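Local coordinates for DNA repair protein PprA (Deinococcus deserti, PDB 6MC8) that binds DNA and serves in the repair of radiation-induced DNA damage and in genome segregation, as a dimer that probably assembles further into filaments, at residues A54-G59 / T63-Q68; E135-W140 / Q178-T183; V149-G154 / H171-A176. The protein carries 2 engineered substitutions. All blocks are in the same frame, centred on the assembly; numbering follows the deposited sequence.

Contact 1 (A54-G59 / T63-Q68)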
# COMPACT_ATOMS: atom_id res chain seq x y z
N ALA A 54 -33.80 19.26 2.87
CA ALA A 54 -33.58 20.68 2.61
C ALA A 54 -32.96 20.90 1.23
O ALA A 54 -33.20 21.93 0.60
CB ALA A 54 -32.69 21.28 3.70
N LEU A 55 -32.16 19.94 0.76
CA LEU A 55 -31.61 20.06 -0.59
C LEU A 55 -32.65 19.78 -1.65
O LEU A 55 -32.63 20.40 -2.72
CB LEU A 55 -30.42 19.12 -0.75
CG LEU A 55 -29.13 19.46 -0.01
CD1 LEU A 55 -28.16 18.32 -0.15
CD2 LEU A 55 -28.52 20.72 -0.56
N ALA A 56 -33.58 18.86 -1.37
CA ALA A 56 -34.63 18.55 -2.33
C ALA A 56 -35.61 19.71 -2.47
O ALA A 56 -36.08 20.02 -3.57
CB ALA A 56 -35.36 17.28 -1.90
N ASP A 57 -35.91 20.38 -1.36
CA ASP A 57 -36.80 21.53 -1.40
C ASP A 57 -36.14 22.76 -2.01
O ASP A 57 -36.84 23.71 -2.37
CB ASP A 57 -37.31 21.87 0.00
CG ASP A 57 -38.25 20.82 0.56
OD1 ASP A 57 -38.89 20.11 -0.24
OD2 ASP A 57 -38.37 20.72 1.79
N SER A 58 -34.82 22.76 -2.14
CA SER A 58 -34.08 23.91 -2.66
C SER A 58 -33.68 23.74 -4.12
O SER A 58 -32.94 24.58 -4.64
CB SER A 58 -32.85 24.18 -1.79
OG SER A 58 -33.23 24.54 -0.48
N GLY A 59 -34.14 22.69 -4.77
CA GLY A 59 -33.97 22.55 -6.20
C GLY A 59 -32.83 21.67 -6.66
O GLY A 59 -32.45 21.75 -7.83
N THR A 63 -28.71 13.67 -8.56
CA THR A 63 -27.28 13.39 -8.39
C THR A 63 -26.73 14.10 -7.16
O THR A 63 -25.92 13.54 -6.42
CB THR A 63 -26.53 13.79 -9.66
OG1 THR A 63 -27.06 13.07 -10.77
CG2 THR A 63 -25.05 13.49 -9.55
N THR A 64 -27.18 15.33 -6.91
CA THR A 64 -26.79 16.05 -5.70
C THR A 64 -27.42 15.41 -4.46
O THR A 64 -26.78 15.30 -3.41
CB THR A 64 -27.18 17.52 -5.83
OG1 THR A 64 -26.49 18.09 -6.95
CG2 THR A 64 -26.84 18.32 -4.59
N LEU A 65 -28.67 14.97 -4.58
CA LEU A 65 -29.37 14.34 -3.46
C LEU A 65 -28.74 13.00 -3.09
O LEU A 65 -28.55 12.70 -1.91
CB LEU A 65 -30.84 14.15 -3.79
CG LEU A 65 -31.72 15.40 -3.83
CD1 LEU A 65 -33.08 15.04 -4.37
CD2 LEU A 65 -31.85 15.98 -2.45
N GLU A 66 -28.41 12.18 -4.09
CA GLU A 66 -27.83 10.87 -3.82
C GLU A 66 -26.40 10.98 -3.32
O GLU A 66 -25.92 10.09 -2.61
CB GLU A 66 -27.90 10.00 -5.08
CG GLU A 66 -29.29 9.50 -5.40
CD GLU A 66 -29.38 8.82 -6.74
OE1 GLU A 66 -28.41 8.89 -7.51
OE2 GLU A 66 -30.44 8.22 -7.03
N ALA A 67 -25.71 12.07 -3.66
CA ALA A 67 -24.39 12.31 -3.10
C ALA A 67 -24.48 12.67 -1.62
O ALA A 67 -23.62 12.29 -0.83
CB ALA A 67 -23.68 13.41 -3.88
N GLN A 68 -25.53 13.39 -1.23
CA GLN A 68 -25.72 13.72 0.17
C GLN A 68 -26.23 12.51 0.95
O GLN A 68 -25.89 12.34 2.13
CB GLN A 68 -26.68 14.90 0.31
CG GLN A 68 -26.82 15.44 1.72
CD GLN A 68 -25.55 16.08 2.23
OE1 GLN A 68 -24.83 16.72 1.49
NE2 GLN A 68 -25.30 15.92 3.52
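Leu55 and Leu65 mark the closest approach of the two backbones, their CA atoms 6.8 Å apart, where the last turn of helix 52-57 lies beside the first turns of helix 62-80. Only three residues separate the segments, so the chain turns back on itself almost at once. Ser58 OG donates back to Ala54 O at 2.8 Å, nearly along the C=O axis. Gly59 follows with a positive phi (99°), a conformation that suits glycine because a CB would press on the preceding carbonyl oxygen. This is a helical hairpin with a short connection. The sequence Asp57-Ser58-Gly59 resembles the signature of retroviral aspartic proteases, yet here it lies at the turn between two helices, whereas in those enzymes it lies in a loop of a beta fold, so peptidase activity is doubtful. Contact between the helices is apolar. Leu65, buried, reaches across mainly with CD2, which meets Leu55 CB at 3.8 Å and sits 3.5 Å from Ala56 N; Ala56 CB packs on CD2 and, a little farther off, on CD1. On the other flank of Leu55, CD1 rests on the aliphatic part of Gln68, 3.7 Å from its CG, the two side chains crossing at about a right angle. Gln68 NE2 bonds to Glu72 OE2. Leu65 also packs on Val52 and on Leu93 of strand 89-95.

Contact 2 (E135-W140 / Q178-T183); sequences EGRSEW and QTWTRT
Just ahead of Arg137, which lies flat on Trp180, Glu135 brings OE2 to 3.2 Å from Arg137 NH2; the oxygen stands well out of the guanidinium plane, so the pairing is one of charge alone. The Arg137 guanidinium covers one face of the indole, planes 14° apart, with CZ 3.5 Å from the centroid of the Trp180 six-membered ring in a cation-pi contact. Arg137 CD lies over the five-membered ring, 4.1 Å from its centroid, in a CH-pi contact; from there the bend at chi3 (-58°) turns NE and the guanidinium over the six-membered ring. NH1 and Trp180 NE1 are both donors and do not bond. Ser138 turns its carbonyl to Trp172 NE1, a hydrogen bond to strand 168-176. At Trp140 the carbonyl oxygen lies 3.5 Å from Arg182 NH1, near the plane of that guanidinium and at its edge, while the indole NE1 bonds to Met129 O. Arg182, extended from CG to NE, has its salt bridge from NE to Glu193 OE1. Trp172 touches Arg137, Trp180 and Arg182 alike, so the long loop between helices 119-127 and 156-163 is fastened to one face of the four-stranded antiparallel sheet by an arginine-tryptophan cluster built round a stacked cation-pi pair.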
# COMPACT_ATOMS: atom_id res chain seq x y z
N GLU A 135 -14.66 -11.45 21.81
CA GLU A 135 -14.95 -10.30 22.65
C GLU A 135 -15.85 -9.27 21.98
O GLU A 135 -15.94 -8.14 22.46
CB GLU A 135 -13.64 -9.65 23.11
CG GLU A 135 -12.74 -9.24 21.99
CD GLU A 135 -11.69 -10.28 21.68
OE1 GLU A 135 -11.75 -11.37 22.28
OE2 GLU A 135 -10.84 -10.03 20.82
N GLY A 136 -16.52 -9.64 20.88
CA GLY A 136 -17.56 -8.82 20.31
C GLY A 136 -17.12 -7.82 19.26
O GLY A 136 -17.97 -7.34 18.50
N ARG A 137 -15.84 -7.48 19.20
CA ARG A 137 -15.37 -6.50 18.23
C ARG A 137 -15.25 -7.14 16.85
O ARG A 137 -15.22 -8.36 16.70
CB ARG A 137 -14.02 -5.93 18.64
CG ARG A 137 -14.07 -5.09 19.89
CD ARG A 137 -12.74 -4.41 20.14
NE ARG A 137 -11.65 -5.37 20.25
CZ ARG A 137 -11.35 -6.05 21.35
NH1 ARG A 137 -12.07 -5.90 22.45
NH2 ARG A 137 -10.33 -6.90 21.35
N SER A 138 -15.17 -6.28 15.84
CA SER A 138 -15.16 -6.74 14.46
C SER A 138 -13.80 -7.33 14.10
O SER A 138 -12.76 -6.73 14.38
CB SER A 138 -15.50 -5.58 13.52
OG SER A 138 -15.49 -6.01 12.17
N GLU A 139 -13.81 -8.51 13.49
CA GLU A 139 -12.58 -9.16 13.08
C GLU A 139 -12.11 -8.77 11.69
O GLU A 139 -10.98 -9.12 11.32
CB GLU A 139 -12.73 -10.69 13.12
CG GLU A 139 -12.71 -11.29 14.50
CD GLU A 139 -12.89 -12.80 14.47
OE1 GLU A 139 -13.20 -13.33 13.39
OE2 GLU A 139 -12.70 -13.44 15.51
N TRP A 140 -12.94 -8.09 10.90
CA TRP A 140 -12.52 -7.69 9.57
C TRP A 140 -11.44 -6.62 9.64
O TRP A 140 -11.45 -5.77 10.53
CB TRP A 140 -13.68 -7.13 8.74
CG TRP A 140 -14.83 -8.04 8.43
CD1 TRP A 140 -16.12 -7.89 8.83
CD2 TRP A 140 -14.78 -9.26 7.68
NE1 TRP A 140 -16.89 -8.91 8.34
CE2 TRP A 140 -16.09 -9.77 7.64
CE3 TRP A 140 -13.77 -9.96 7.03
CZ2 TRP A 140 -16.41 -10.95 6.98
CZ3 TRP A 140 -14.08 -11.13 6.38
CH2 TRP A 140 -15.39 -11.62 6.36
N GLN A 178 -13.64 1.27 28.51
CA GLN A 178 -14.28 0.28 27.60
C GLN A 178 -14.01 0.68 26.16
O GLN A 178 -14.67 0.18 25.32
CB GLN A 178 -15.78 0.12 27.85
CG GLN A 178 -16.13 -0.49 29.17
CD GLN A 178 -17.62 -0.48 29.39
OE1 GLN A 178 -18.38 0.02 28.58
NE2 GLN A 178 -18.04 -1.02 30.50
N THR A 179 -12.95 1.43 25.91
CA THR A 179 -12.67 1.98 24.59
C THR A 179 -11.53 1.23 23.93
O THR A 179 -10.49 0.97 24.54
CB THR A 179 -12.35 3.48 24.73
OG1 THR A 179 -13.57 4.21 24.92
CG2 THR A 179 -11.57 4.03 23.57
N TRP A 180 -11.73 0.86 22.67
CA TRP A 180 -10.73 0.22 21.83
C TRP A 180 -10.49 1.08 20.60
O TRP A 180 -11.41 1.71 20.08
CB TRP A 180 -11.18 -1.18 21.46
CG TRP A 180 -11.07 -2.12 22.60
CD1 TRP A 180 -11.95 -2.28 23.61
CD2 TRP A 180 -10.04 -3.09 22.80
NE1 TRP A 180 -11.52 -3.25 24.47
CE2 TRP A 180 -10.35 -3.77 23.99
CE3 TRP A 180 -8.89 -3.44 22.11
CZ2 TRP A 180 -9.55 -4.79 24.49
CZ3 TRP A 180 -8.09 -4.44 22.60
CH2 TRP A 180 -8.43 -5.11 23.78
N THR A 181 -9.24 1.10 20.13
CA THR A 181 -8.87 2.03 19.08
C THR A 181 -7.94 1.38 18.06
O THR A 181 -7.25 0.40 18.36
CB THR A 181 -8.25 3.31 19.66
OG1 THR A 181 -8.00 4.25 18.62
CG2 THR A 181 -6.97 3.01 20.38
N ARG A 182 -7.96 1.92 16.84
CA ARG A 182 -7.10 1.47 15.76
C ARG A 182 -6.89 2.60 14.77
O ARG A 182 -7.70 3.52 14.66
CB ARG A 182 -7.67 0.23 15.05
CG ARG A 182 -9.02 0.41 14.40
CD ARG A 182 -9.49 -0.92 13.85
NE ARG A 182 -10.84 -0.88 13.33
CZ ARG A 182 -11.46 -1.93 12.80
NH1 ARG A 182 -10.83 -3.09 12.72
NH2 ARG A 182 -12.70 -1.82 12.36
N THR A 183 -5.77 2.53 14.05
CA THR A 183 -5.31 3.57 13.15
C THR A 183 -4.94 2.95 11.81
O THR A 183 -4.30 1.90 11.77
CB THR A 183 -4.11 4.31 13.76
OG1 THR A 183 -4.53 5.01 14.95
CG2 THR A 183 -3.48 5.30 12.79

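Contact 3 (V149-G154 / H171-A176)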
# COMPACT_ATOMS: atom_id res chain seq x y z
N VAL A 149 -1.05 -4.47 12.29
CA VAL A 149 -0.01 -4.24 13.29
C VAL A 149 -0.55 -4.62 14.66
O VAL A 149 -1.63 -4.19 15.06
CB VAL A 149 0.45 -2.78 13.27
CG1 VAL A 149 1.54 -2.53 14.30
CG2 VAL A 149 0.92 -2.40 11.89
N THR A 150 0.22 -5.43 15.39
CA THR A 150 -0.03 -5.68 16.81
C THR A 150 0.77 -4.64 17.58
O THR A 150 1.99 -4.74 17.70
CB THR A 150 0.36 -7.10 17.19
OG1 THR A 150 -0.40 -8.03 16.41
CG2 THR A 150 0.07 -7.34 18.65
N LEU A 151 0.07 -3.64 18.11
CA LEU A 151 0.75 -2.54 18.79
C LEU A 151 1.20 -2.96 20.18
O LEU A 151 0.40 -3.39 21.01
CB LEU A 151 -0.16 -1.32 18.87
CG LEU A 151 -0.45 -0.55 17.58
CD1 LEU A 151 -1.52 0.49 17.82
CD2 LEU A 151 0.80 0.11 17.08
N ARG A 152 2.50 -2.84 20.42
CA ARG A 152 3.10 -3.00 21.74
C ARG A 152 3.16 -1.64 22.43
O ARG A 152 3.13 -0.61 21.76
CB ARG A 152 4.46 -3.67 21.59
CG ARG A 152 5.47 -2.94 20.76
CD ARG A 152 6.78 -3.70 20.77
NE ARG A 152 7.82 -3.03 19.99
CZ ARG A 152 8.10 -3.34 18.73
NH1 ARG A 152 7.44 -4.32 18.14
NH2 ARG A 152 9.05 -2.70 18.08
N PRO A 153 3.24 -1.58 23.84
CA PRO A 153 2.96 -0.33 24.56
C PRO A 153 3.95 0.82 24.34
O PRO A 153 4.66 1.23 25.26
CB PRO A 153 2.96 -0.77 26.02
CG PRO A 153 2.67 -2.19 25.99
CD PRO A 153 3.36 -2.70 24.79
N GLY A 154 3.97 1.35 23.12
CA GLY A 154 4.76 2.52 22.81
C GLY A 154 4.08 3.38 21.76
O GLY A 154 2.93 3.15 21.40
N HIS A 171 -4.28 -3.27 14.47
CA HIS A 171 -5.26 -4.13 15.16
C HIS A 171 -5.82 -3.32 16.32
O HIS A 171 -5.30 -2.30 16.68
CB HIS A 171 -4.60 -5.39 15.73
CG HIS A 171 -4.43 -6.57 14.84
ND1 HIS A 171 -5.47 -7.29 14.35
CD2 HIS A 171 -3.34 -7.22 14.42
CE1 HIS A 171 -5.02 -8.27 13.64
NE2 HIS A 171 -3.74 -8.25 13.66
N TRP A 172 -6.87 -3.81 16.93
CA TRP A 172 -7.45 -3.14 18.08
C TRP A 172 -6.45 -3.11 19.23
O TRP A 172 -5.77 -4.09 19.51
CB TRP A 172 -8.73 -3.85 18.54
CG TRP A 172 -9.89 -3.76 17.61
CD1 TRP A 172 -10.38 -4.75 16.82
CD2 TRP A 172 -10.71 -2.62 17.36
NE1 TRP A 172 -11.46 -4.30 16.11
CE2 TRP A 172 -11.68 -2.99 16.42
CE3 TRP A 172 -10.71 -1.31 17.85
CZ2 TRP A 172 -12.65 -2.11 15.97
CZ3 TRP A 172 -11.66 -0.44 17.39
CH2 TRP A 172 -12.62 -0.84 16.46
N THR A 173 -6.37 -1.96 19.89
CA THR A 173 -5.57 -1.80 21.09
C THR A 173 -6.41 -1.05 22.11
O THR A 173 -7.31 -0.29 21.73
CB THR A 173 -4.23 -1.07 20.78
OG1 THR A 173 -3.36 -1.10 21.91
CG2 THR A 173 -4.44 0.35 20.37
N PRO A 174 -6.24 -1.32 23.41
CA PRO A 174 -7.09 -0.68 24.42
C PRO A 174 -6.81 0.81 24.54
O PRO A 174 -5.66 1.24 24.59
CB PRO A 174 -6.73 -1.43 25.71
CG PRO A 174 -6.19 -2.71 25.26
CD PRO A 174 -5.46 -2.42 24.00
N GLY A 175 -7.89 1.57 24.63
CA GLY A 175 -7.83 3.02 24.85
C GLY A 175 -8.39 3.48 26.19
O GLY A 175 -8.44 4.66 26.35
N ALA A 176 -8.77 2.56 27.06
CA ALA A 176 -9.38 2.66 28.41
C ALA A 176 -10.88 2.92 28.32
O ALA A 176 -11.37 2.93 27.25
CB ALA A 176 -8.70 3.64 29.34
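His171 and Val149 are joined through their backbones: His171 N donates to Val149 O at 2.9 Å, with an N-H...O angle of 165° and the donor in the carbonyl plane. The same oxygen lies at the edge of the imidazole, 3.5 Å from His171 CD2. Thr150 approaches this ring atom from another direction, its OG1 3.6 Å from CD2 and oblique to the ring. Two residues further along each segment, Leu151 CD1 meets Thr173 CG2 at 3.9 Å, the side chains at about a right angle. At Thr173 a chi1 of -171° sets OG1 opposite the backbone nitrogen and places the methyl between N and C, where Leu151 finds it. One step out, Val149 is also hydrogen-bonded through its backbone to Glu169; bonds from one residue to two that flank Thr170 are consistent with a short parallel bridge along the outer strand 168-176. On its far side that strand pairs with 179-186 through Thr173 and Thr181. Helix 156-163 backs the loop: Leu151 packs on Gln157 and Leu158, Val149 on Gln157 and Leu161. Val149 also packs on Asp164 of the second subunit, which puts this end of the contact at the dimer interface. Across the two segments the one hydrogen bond is between backbones, and the side chains add only van der Waals contact, so the pairing at Val149 depends on backbone position rather than on side-chain polarity.

In the fold
Contact 1 stands apart, its centre 35 Å from that of contact 2 and 41 Å from that of contact 3, on the opposite side of the chain's centre. It joins two helices consecutive in sequence and is partly buried and apolar. Contacts 2 and 3 are surface contacts with centres 10 Å apart; both tie the loop between helices 119-127 and 156-163 to one four-stranded sheet, through neighbouring strands, and contact 3 is nested within the loop that contact 2 closes. Their chemistry differs: charge and aromatic faces in contact 2, a backbone bond at the sheet's outer strand in contact 3, where the second subunit also packs.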